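Long-range contact in cytochrome P450 monooxygenase (PDB 6KBH), which is a self-sufficient cytochrome P450 that probably carries out monooxygenation at its heme, using FMN and a [2Fe-2S] cluster held in the same chain: residues A120-L125 against L272-M277. Numbering follows the deposited sequence.
Sequences AMNRTL and LHSMMM. With HEM (protoporphyrin IX containing Fe), chain C.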
loop_
_atom_site.group_PDB
_atom_site.type_symbol
_atom_site.label_atom_id
_atom_site.label_comp_id
_atom_site.label_asym_id
_atom_site.label_seq_id
_atom_site.Cartn_x
_atom_site.Cartn_y
_atom_site.Cartn_z
ATOM N N ALA A 120 1.284 -19.961 30.967
ATOM C CA ALA A 120 0.522 -20.798 30.042
ATOM C C ALA A 120 -0.083 -19.857 29.001
ATOM O O ALA A 120 -1.161 -19.295 29.207
ATOM C CB ALA A 120 -0.546 -21.607 30.763
ATOM N N MET A 121 0.626 -19.685 27.891
ATOM C CA MET A 121 0.135 -18.831 26.824
ATOM C C MET A 121 -0.667 -19.641 25.821
ATOM O O MET A 121 -0.225 -20.700 25.363
ATOM C CB MET A 121 1.261 -18.112 26.091
ATOM C CG MET A 121 0.681 -17.238 24.994
ATOM S SD MET A 121 1.853 -16.322 24.015
ATOM C CE MET A 121 2.431 -15.258 25.302
ATOM N N ASN A 122 -1.837 -19.124 25.473
ATOM C CA ASN A 122 -2.628 -19.687 24.399
ATOM C C ASN A 122 -2.035 -19.294 23.055
ATOM O O ASN A 122 -1.376 -18.260 22.919
ATOM C CB ASN A 122 -4.068 -19.190 24.491
ATOM C CG ASN A 122 -4.520 -19.007 25.920
ATOM O OD1 ASN A 122 -4.456 -17.907 26.465
ATOM N ND2 ASN A 122 -4.982 -20.088 26.538
ATOM N N ARG A 123 -2.269 -20.141 22.061
ATOM C CA ARG A 123 -1.964 -19.774 20.687
ATOM C C ARG A 123 -2.761 -18.524 20.322
ATOM O O ARG A 123 -3.990 -18.515 20.431
ATOM C CB ARG A 123 -2.294 -20.948 19.767
ATOM C CG ARG A 123 -1.380 -22.147 20.031
ATOM C CD ARG A 123 -1.630 -23.336 19.112
ATOM N NE ARG A 123 -0.498 -24.262 19.158
ATOM C CZ ARG A 123 -0.493 -25.485 18.636
ATOM N NH1 ARG A 123 -1.568 -25.959 18.022
ATOM N NH2 ARG A 123 0.592 -26.237 18.735
ATOM N N THR A 124 -2.062 -17.450 19.943
ATOM C CA THR A 124 -2.678 -16.134 19.748
ATOM C C THR A 124 -2.454 -15.649 18.315
ATOM O O THR A 124 -1.430 -15.036 17.997
ATOM C CB THR A 124 -2.149 -15.126 20.763
ATOM O OG1 THR A 124 -1.996 -15.770 22.033
ATOM C CG2 THR A 124 -3.122 -13.969 20.914
ATOM N N LEU A 125 -3.415 -15.986 17.463
ATOM C CA LEU A 125 -3.643 -15.544 16.090
ATOM C C LEU A 125 -2.608 -16.051 15.102
ATOM O O LEU A 125 -2.964 -16.394 13.974
ATOM C CB LEU A 125 -3.650 -14.010 15.977
ATOM C CG LEU A 125 -4.448 -13.033 16.833
ATOM C CD1 LEU A 125 -3.746 -11.692 16.797
ATOM C CD2 LEU A 125 -5.845 -12.894 16.283
ATOM N N LEU A 272 -6.450 -12.443 26.397
ATOM C CA LEU A 272 -5.836 -11.118 26.464
ATOM C C LEU A 272 -4.562 -11.142 27.287
ATOM O O LEU A 272 -3.660 -10.334 27.046
ATOM C CB LEU A 272 -6.787 -10.060 27.036
ATOM C CG LEU A 272 -8.082 -9.749 26.290
ATOM C CD1 LEU A 272 -9.046 -10.820 26.614
ATOM C CD2 LEU A 272 -8.663 -8.406 26.670
ATOM N N HIS A 273 -4.473 -12.036 28.270
ATOM C CA HIS A 273 -3.186 -12.252 28.917
ATOM C C HIS A 273 -2.166 -12.758 27.907
ATOM O O HIS A 273 -0.998 -12.353 27.934
ATOM C CB HIS A 273 -3.334 -13.231 30.081
ATOM C CG HIS A 273 -2.182 -13.199 31.033
ATOM N ND1 HIS A 273 -2.102 -14.021 32.138
ATOM C CD2 HIS A 273 -1.060 -12.442 31.045
ATOM C CE1 HIS A 273 -0.980 -13.770 32.787
ATOM N NE2 HIS A 273 -0.330 -12.817 32.146
ATOM N N SER A 274 -2.598 -13.631 26.994
ATOM C CA SER A 274 -1.740 -14.024 25.881
ATOM C C SER A 274 -1.519 -12.863 24.921
ATOM O O SER A 274 -0.408 -12.673 24.412
ATOM C CB SER A 274 -2.347 -15.221 25.148
ATOM O OG SER A 274 -2.305 -16.392 25.947
ATOM N N MET A 275 -2.566 -12.070 24.665
ATOM C CA MET A 275 -2.456 -10.925 23.766
ATOM C C MET A 275 -1.415 -9.916 24.228
ATOM O O MET A 275 -0.940 -9.117 23.414
ATOM C CB MET A 275 -3.806 -10.222 23.632
ATOM C CG MET A 275 -4.796 -10.914 22.716
ATOM S SD MET A 275 -6.424 -10.150 22.820
ATOM C CE MET A 275 -6.039 -8.462 22.358
ATOM N N MET A 276 -1.056 -9.924 25.513
ATOM C CA MET A 276 -0.080 -8.960 26.009
ATOM C C MET A 276 1.321 -9.280 25.494
ATOM O O MET A 276 2.027 -8.393 24.999
ATOM C CB MET A 276 -0.107 -8.926 27.537
ATOM C CG MET A 276 0.446 -7.640 28.135
ATOM S SD MET A 276 -0.682 -6.237 28.006
ATOM C CE MET A 276 -1.969 -6.741 29.134
ATOM N N MET A 277 1.747 -10.542 25.605
ATOM C CA MET A 277 3.056 -10.922 25.083
ATOM C C MET A 277 3.028 -11.090 23.574
ATOM O O MET A 277 3.931 -10.619 22.874
ATOM C CB MET A 277 3.545 -12.216 25.724
ATOM C CG MET A 277 4.980 -12.551 25.344
ATOM S SD MET A 277 5.759 -13.760 26.426
ATOM C CE MET A 277 5.937 -15.154 25.314
HETATM C CHA HEM C . 1.443 -12.438 11.541
HETATM C CHB HEM C . 5.577 -10.544 9.357
HETATM C CHC HEM C . 5.221 -6.184 12.336
HETATM C CHD HEM C . 1.124 -8.093 14.477
HETATM C C1A HEM C . 2.647 -12.063 10.797
HETATM C C2A HEM C . 3.042 -13.105 9.843
HETATM C C3A HEM C . 4.184 -12.580 9.233
HETATM C C4A HEM C . 4.379 -11.259 9.886
HETATM C CMA HEM C . 5.015 -13.225 8.168
HETATM C CAA HEM C . 2.381 -14.417 9.549
HETATM C CBA HEM C . 1.619 -14.459 8.262
HETATM C CGA HEM C . 0.734 -15.624 7.970
HETATM O O1A HEM C . 1.029 -16.580 8.735
HETATM O O2A HEM C . -0.063 -15.328 7.038
HETATM C C1B HEM C . 5.894 -9.202 9.939
HETATM C C2B HEM C . 7.074 -8.317 9.516
HETATM C C3B HEM C . 6.953 -6.953 10.450
HETATM C C4B HEM C . 5.733 -7.171 11.324
HETATM C CMB HEM C . 8.108 -8.629 8.488
HETATM C CAB HEM C . 7.854 -5.766 10.460
HETATM C CBB HEM C . 8.147 -5.097 9.162
HETATM C C1C HEM C . 3.994 -6.611 13.067
HETATM C C2C HEM C . 3.616 -5.587 14.005
HETATM C C3C HEM C . 2.488 -6.091 14.614
HETATM C C4C HEM C . 2.294 -7.381 13.969
HETATM C CMC HEM C . 4.287 -4.278 14.258
HETATM C CAC HEM C . 1.664 -5.420 15.669
HETATM C CBC HEM C . 1.692 -5.903 17.075
HETATM C C1D HEM C . 1.022 -9.376 13.772
HETATM C C2D HEM C . -0.158 -10.182 14.228
HETATM C C3D HEM C . -0.064 -11.550 13.311
HETATM C C4D HEM C . 1.155 -11.321 12.464
HETATM C CMD HEM C . -1.156 -9.807 15.267
HETATM C CAD HEM C . -0.991 -12.713 13.327
HETATM C CBD HEM C . -2.281 -12.518 12.598
HETATM C CGD HEM C . -3.037 -13.740 12.223
HETATM O O1D HEM C . -2.250 -14.715 12.283
HETATM O O2D HEM C . -4.229 -13.457 11.942
HETATM N NA HEM C . 3.454 -10.920 10.847
HETATM N NB HEM C . 5.051 -8.496 10.963
HETATM N NC HEM C . 3.192 -7.730 13.025
HETATM N ND HEM C . 1.886 -9.962 12.649
HETATM FE FE HEM C . 3.585 -9.278 11.900
#
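In the cytochrome P450 fold, the loop before the C helix (133-139), probably the B'-C loop, runs beside helix 269-281, the first part of the long helix that passes the heme, and here Met121, Asn122 and Thr124 of that loop settle on Ser274, Met275 and Met277 of the helix. The polar centre is the Ser274 hydroxyl: Asn122 N donates to Ser274 OG over 2.8 Å, a somewhat bent bond (144° at the hydrogen). The same hydroxyl is hydrogen-bonded to Ser270 O, one turn back, so it accepts from the loop and gives its own hydrogen to the helix. Met121 extends past this hydroxyl, CG anti to the backbone N (chi1 -180°), then bends at chi3 (-66°), carrying CE to 3.3 Å from Met277 CB. Met277 in turn packs on Val229 and Phe232 of helix 219-242. Thr124 packs against the same serine: its OG1 sits 3.2 Å from Ser274 CB, and its methyl CG2 lies 3.9 Å from Met275 CG, the two side chains crossing at about a right angle. Within the loop, Thr124 OG1 donates to Asn122 O at 2.7 Å, from above the carbonyl plane. An alanine at Thr124 would probably leave Asn122 O without this mate and open a gap beside Met275. The next residue reaches the cofactor, with Leu125 CD1 3.5 Å from heme methyl CMD.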